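Local coordinates for uncharacterized protein (Nostoc punctiforme, PDB 2R3S), which probably transfers a methyl group from S-adenosylmethionine to a hydroxyl oxygen of an acceptor molecule that the structure alone does not identify, at the interface of chains A and B. Coordinates in Å, arbitrary orientation; residue numbers count along the deposited sequence, not the author numbering. Chains: chain A/B, uncharacterized protein.

Contact 1: the interface of chains A and B. Residues chain A 19, 23, 66, 68; chain B 9-10, 13.
The ring of A:Phe68 meets the short helix 8-14 of chain B with its far rim and one face. At the rim, CZ comes within 3.6 Å of B:Thr13 CB, the two side chains arriving from opposite directions, and CE1 touches B:Phe10 CA at 3.7 Å; both carbons lie in the plane of the ring. B:Leu9 takes a face instead, setting its methyl CD2 4.0 Å above the plane and over the ring centre. The opposite face is backed from within chain A by the CD1 methyl of A:Ile23, offset toward the rim, so the phenyl group is pinched between a leucine of one subunit and an isoleucine of the other.

In B:Thr13, with chi1 at -54°, the hydroxyl sits beside the backbone N and the methyl points away from it into chain A, where CG2 lies 3.7 Å from A:Arg19 CB and also meets A:Ile23 and the CD1 methyl of A:Ile66. Its hydroxyl OG1 donates to B:Leu9 O at 2.6 Å, one helical turn back, from 40° above the carbonyl plane; this bond is likely to hold the rotation that points the methyl across the contact. A serine here would probably leave a gap among A:Arg19, A:Ile23 and A:Ile66, because the methyl that joins them is gone while the hydroxyl could remain. Farther out, A:Ile23 CG1 reaches CD1 at the edge of the B:Phe10 ring, in plane, at 3.8 Å, the side chains crossing at about a right angle. The patch belongs to the O-methyltransferase dimerisation domain of both chains and seats the N-terminal helix of one subunit on its partner, probably supporting the two-fold dimer.

Contact 2: the interface of chains A and B. Residues chain A 61, 64-65, 71; chain B 277-279, 285.
B:Ile279, in a loop of the O-methyltransferase domain of chain B, packs on helix 53-65 of the dimerisation domain of chain A. Its CD1 methyl lies 3.6 Å from A:Val64 CG1, while the CG2 branch meets the same valine methyl and spreads toward A:Asp61 and the aliphatic part of A:Lys71. With chi1 at 57°, CG1 is wedged between the backbone N and carbonyl carbon of its own residue, and CG2 is thereby turned toward the helix. Packing is tight beside it: the CD1 tip of A:Ile65 presses on B:Ala285 CB at 3.5 Å, close for two carbons, and its CG1 lies against the backbone of B:Ile279.

The other flank is polar and more loosely packed. A:Lys71 stretches out along an extended chain, and its amine NZ donates to B:Asp277 O at 2.8 Å, tilted 26° from the carbonyl plane. The same nitrogen forms a salt bridge with A:Asp61 OD1 at 2.6 Å, on the syn side but 32° out of the carboxylate plane, a link likely to hold the amine facing chain B. B:Arg278 approaches chiefly through its aliphatic stem, CB lying 3.5 Å from A:Asp61 OD2. Its NE stays 5.2 Å from that oxygen, so any attraction is likely to be long-range. Behind this flank, B:Ile279 N donates to B:Asp277 OD1 at 3.0 Å from above the carboxylate plane, which is likely to stiffen the turn that presents the acceptor carbonyl.

Contact 1: the interface of chains A and B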
ATOM      1  N   ARG A  19      -0.979  -4.158   3.086  1.00 32.21           N
ATOM      2  CA  ARG A  19      -0.101  -5.172   2.594  1.00 31.46           C
ATOM      3  C   ARG A  19       1.299  -4.866   3.055  1.00 30.19           C
ATOM      4  O   ARG A  19       2.008  -5.764   3.487  1.00 27.87           O
ATOM      5  CB  ARG A  19      -0.109  -5.184   1.073  1.00 35.40           C
ATOM      6  CG  ARG A  19      -1.427  -5.505   0.426  1.00 39.04           C
ATOM      7  CD  ARG A  19      -1.217  -5.515  -1.084  1.00 42.90           C
ATOM      8  NE  ARG A  19      -1.940  -6.608  -1.697  1.00 56.10           N
ATOM      9  CZ  ARG A  19      -3.087  -6.480  -2.341  1.00 65.37           C
ATOM     10  NH1 ARG A  19      -3.647  -5.279  -2.481  1.00 73.06           N
ATOM     11  NH2 ARG A  19      -3.668  -7.567  -2.850  1.00 63.61           N
ATOM     12  N   ILE A  23       3.624  -7.241   5.447  1.00 26.36           N
ATOM     13  CA  ILE A  23       4.949  -7.779   5.095  1.00 29.23           C
ATOM     14  C   ILE A  23       6.046  -7.244   6.002  1.00 29.25           C
ATOM     15  O   ILE A  23       6.997  -7.956   6.312  1.00 30.57           O
ATOM     16  CB  ILE A  23       5.332  -7.588   3.594  1.00 30.48           C
ATOM     17  CG1 ILE A  23       6.450  -8.571   3.212  1.00 33.23           C
ATOM     18  CG2 ILE A  23       5.751  -6.144   3.294  1.00 31.93           C
ATOM     19  CD1 ILE A  23       6.121 -10.017   3.466  1.00 27.42           C
ATOM     20  N   ILE A  66      -2.641 -12.707   0.266  1.00 29.24           N
ATOM     21  CA  ILE A  66      -1.867 -11.913  -0.690  1.00 29.16           C
ATOM     22  C   ILE A  66      -0.661 -12.645  -1.365  1.00 30.06           C
ATOM     23  O   ILE A  66       0.085 -12.035  -2.070  1.00 34.68           O
ATOM     24  CB  ILE A  66      -1.505 -10.518  -0.075  1.00 31.97           C
ATOM     25  CG1 ILE A  66      -0.357 -10.621   0.945  1.00 31.06           C
ATOM     26  CG2 ILE A  66      -2.741  -9.950   0.588  1.00 26.92           C
ATOM     27  CD1 ILE A  66       0.071  -9.304   1.535  1.00 26.71           C
ATOM     28  N   PHE A  68       2.127 -14.812  -0.288  1.00 26.70           N
ATOM     29  CA  PHE A  68       3.438 -15.190   0.270  1.00 28.43           C
ATOM     30  C   PHE A  68       3.549 -16.647   0.756  1.00 27.38           C
ATOM     31  O   PHE A  68       4.645 -17.171   0.952  1.00 29.65           O
ATOM     32  CB  PHE A  68       3.823 -14.231   1.392  1.00 29.20           C
ATOM     33  CG  PHE A  68       4.162 -12.862   0.900  1.00 26.18           C
ATOM     34  CD1 PHE A  68       5.448 -12.563   0.481  1.00 28.09           C
ATOM     35  CD2 PHE A  68       3.197 -11.881   0.819  1.00 32.88           C
ATOM     36  CE1 PHE A  68       5.753 -11.300  -0.008  1.00 26.69           C
ATOM     37  CE2 PHE A  68       3.513 -10.605   0.320  1.00 27.09           C
ATOM     38  CZ  PHE A  68       4.789 -10.339  -0.086  1.00 26.58           C
TER
ATOM     39  N   LEU B   9       6.906  -9.966  -5.887  1.00 25.12           N
ATOM     40  CA  LEU B   9       5.779  -9.874  -4.951  1.00 26.13           C
ATOM     41  C   LEU B   9       6.223  -9.169  -3.697  1.00 25.77           C
ATOM     42  O   LEU B   9       5.550  -8.243  -3.234  1.00 27.03           O
ATOM     43  CB  LEU B   9       5.212 -11.253  -4.595  1.00 27.90           C
ATOM     44  CG  LEU B   9       3.979 -11.278  -3.678  1.00 27.51           C
ATOM     45  CD1 LEU B   9       2.791 -10.549  -4.278  1.00 34.01           C
ATOM     46  CD2 LEU B   9       3.642 -12.702  -3.373  1.00 29.69           C
ATOM     47  N   PHE B  10       7.353  -9.591  -3.135  1.00 26.43           N
ATOM     48  CA  PHE B  10       7.904  -8.924  -1.927  1.00 27.33           C
ATOM     49  C   PHE B  10       8.045  -7.378  -2.106  1.00 28.78           C
ATOM     50  O   PHE B  10       7.438  -6.568  -1.370  1.00 30.38           O
ATOM     51  CB  PHE B  10       9.247  -9.542  -1.533  1.00 22.99           C
ATOM     52  CG  PHE B  10       9.994  -8.748  -0.471  1.00 25.28           C
ATOM     53  CD1 PHE B  10       9.440  -8.566   0.797  1.00 31.59           C
ATOM     54  CD2 PHE B  10      11.259  -8.224  -0.734  1.00 24.43           C
ATOM     55  CE1 PHE B  10      10.119  -7.878   1.777  1.00 24.31           C
ATOM     56  CE2 PHE B  10      11.952  -7.529   0.238  1.00 24.98           C
ATOM     57  CZ  PHE B  10      11.382  -7.343   1.493  1.00 26.33           C
ATOM     58  N   THR B  13       4.676  -5.540  -2.670  1.00 29.89           N
ATOM     59  CA  THR B  13       3.947  -5.522  -1.395  1.00 27.93           C
ATOM     60  C   THR B  13       4.554  -4.471  -0.471  1.00 28.68           C
ATOM     61  O   THR B  13       3.828  -3.658   0.122  1.00 30.99           O
ATOM     62  CB  THR B  13       3.960  -6.924  -0.749  1.00 29.79           C
ATOM     63  OG1 THR B  13       3.467  -7.853  -1.710  1.00 24.78           O
ATOM     64  CG2 THR B  13       3.111  -6.998   0.501  1.00 22.93           C
TER

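Contact 2: the interface of chains A and B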
ATOM      1  N   ASP A  61      -2.880 -15.952   7.716  1.00 26.84           N
ATOM      2  CA  ASP A  61      -4.020 -16.064   6.779  1.00 29.10           C
ATOM      3  C   ASP A  61      -3.966 -14.939   5.744  1.00 27.73           C
ATOM      4  O   ASP A  61      -4.157 -15.176   4.559  1.00 30.17           O
ATOM      5  CB  ASP A  61      -5.358 -16.006   7.498  1.00 28.14           C
ATOM      6  CG  ASP A  61      -5.666 -17.257   8.269  1.00 30.98           C
ATOM      7  OD1 ASP A  61      -5.126 -18.328   7.940  1.00 27.82           O
ATOM      8  OD2 ASP A  61      -6.486 -17.164   9.209  1.00 29.96           O
ATOM      9  N   VAL A  64      -1.273 -15.600   3.257  1.00 27.97           N
ATOM     10  CA  VAL A  64      -1.797 -16.562   2.310  1.00 26.67           C
ATOM     11  C   VAL A  64      -2.663 -15.819   1.272  1.00 28.82           C
ATOM     12  O   VAL A  64      -2.430 -15.938   0.056  1.00 28.33           O
ATOM     13  CB  VAL A  64      -2.606 -17.658   2.990  1.00 23.20           C
ATOM     14  CG1 VAL A  64      -3.343 -18.536   1.930  1.00 22.91           C
ATOM     15  CG2 VAL A  64      -1.695 -18.516   3.906  1.00 24.07           C
ATOM     16  N   ILE A  65      -3.612 -15.025   1.756  1.00 28.65           N
ATOM     17  CA  ILE A  65      -4.491 -14.244   0.866  1.00 30.55           C
ATOM     18  C   ILE A  65      -3.670 -13.424  -0.159  1.00 30.44           C
ATOM     19  O   ILE A  65      -3.938 -13.498  -1.337  1.00 31.35           O
ATOM     20  CB  ILE A  65      -5.453 -13.314   1.630  1.00 30.60           C
ATOM     21  CG1 ILE A  65      -6.403 -14.126   2.524  1.00 23.53           C
ATOM     22  CG2 ILE A  65      -6.264 -12.444   0.643  1.00 26.18           C
ATOM     23  CD1 ILE A  65      -7.144 -13.251   3.509  1.00 29.77           C
ATOM     24  N   LYS A  71      -1.806 -22.429   2.663  1.00 26.01           N
ATOM     25  CA  LYS A  71      -2.387 -22.967   3.883  1.00 28.66           C
ATOM     26  C   LYS A  71      -2.758 -24.422   3.655  1.00 30.75           C
ATOM     27  O   LYS A  71      -3.716 -24.710   2.965  1.00 36.03           O
ATOM     28  CB  LYS A  71      -3.608 -22.130   4.296  1.00 26.43           C
ATOM     29  CG  LYS A  71      -3.969 -22.272   5.746  1.00 28.12           C
ATOM     30  CD  LYS A  71      -5.162 -21.409   6.127  1.00 29.94           C
ATOM     31  CE  LYS A  71      -5.579 -21.638   7.592  1.00 31.49           C
ATOM     32  NZ  LYS A  71      -6.495 -20.563   8.034  1.00 27.93           N
TER
ATOM     33  N   ASP B 277     -11.923 -21.976   5.689  1.00 34.26           N
ATOM     34  CA  ASP B 277     -10.497 -21.905   5.384  1.00 30.98           C
ATOM     35  C   ASP B 277      -9.861 -20.610   5.941  1.00 31.21           C
ATOM     36  O   ASP B 277      -8.666 -20.583   6.221  1.00 32.35           O
ATOM     37  CB  ASP B 277     -10.190 -22.113   3.865  1.00 29.51           C
ATOM     38  CG  ASP B 277     -10.719 -21.008   2.948  1.00 33.53           C
ATOM     39  OD1 ASP B 277     -11.245 -20.008   3.442  1.00 31.26           O
ATOM     40  OD2 ASP B 277     -10.612 -21.150   1.685  1.00 33.04           O
ATOM     41  N   ARG B 278     -10.672 -19.566   6.090  1.00 30.05           N
ATOM     42  CA  ARG B 278     -10.243 -18.271   6.644  0.50 30.50           C
ATOM     43  C   ARG B 278      -9.340 -17.524   5.675  1.00 30.85           C
ATOM     44  O   ARG B 278      -8.726 -16.528   6.048  1.00 31.94           O
ATOM     45  CB  ARG B 278      -9.540 -18.408   8.013  0.50 29.21           C
ATOM     46  CG  ARG B 278     -10.403 -18.951   9.126  0.50 31.55           C
ATOM     47  CD  ARG B 278      -9.889 -18.535  10.513  0.50 30.07           C
ATOM     48  NE  ARG B 278     -10.564 -19.290  11.568  0.50 33.39           N
ATOM     49  CZ  ARG B 278     -11.526 -18.843  12.378  0.50 24.91           C
ATOM     50  NH1 ARG B 278     -11.979 -17.601  12.329  0.50 24.10           N
ATOM     51  NH2 ARG B 278     -12.036 -19.678  13.262  0.50 30.43           N
ATOM     52  N   ILE B 279      -9.281 -17.998   4.433  1.00 30.60           N
ATOM     53  CA  ILE B 279      -8.527 -17.331   3.383  1.00 27.87           C
ATOM     54  C   ILE B 279      -9.391 -16.973   2.149  1.00 29.06           C
ATOM     55  O   ILE B 279      -8.937 -16.231   1.291  1.00 26.88           O
ATOM     56  CB  ILE B 279      -7.285 -18.130   2.992  1.00 26.40           C
ATOM     57  CG1 ILE B 279      -7.640 -19.549   2.535  1.00 29.78           C
ATOM     58  CG2 ILE B 279      -6.283 -18.189   4.176  1.00 27.10           C
ATOM     59  CD1 ILE B 279      -6.529 -20.239   1.720  1.00 26.88           C
ATOM     60  N   ALA B 285     -12.031 -12.566   4.113  1.00 29.91           N
ATOM     61  CA  ALA B 285     -11.020 -13.241   4.935  1.00 28.66           C
ATOM     62  C   ALA B 285      -9.955 -12.257   5.442  1.00 28.53           C
ATOM     63  O   ALA B 285      -9.440 -12.412   6.548  1.00 26.72           O
ATOM     64  CB  ALA B 285     -10.373 -14.397   4.150  1.00 29.43           C
TER

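The C-alpha centres of contact 1 and contact 2 lie about 14 Å apart, and no residue is common to both. On chain A they are joined by the continuous stretch from helix 53-65 to strand 69-72: contact 1 uses the loop between these elements together with helix 17-28, contact 2 the helix end and the strand. On chain B they draw on distant parts of the sequence, the N-terminal helix 8-14 and the segment around 277-285. This part of the dimerisation domain of chain A therefore faces both domains of its partner, and the two-fold repeats the arrangement, which may couple the placement of each catalytic domain to dimerisation.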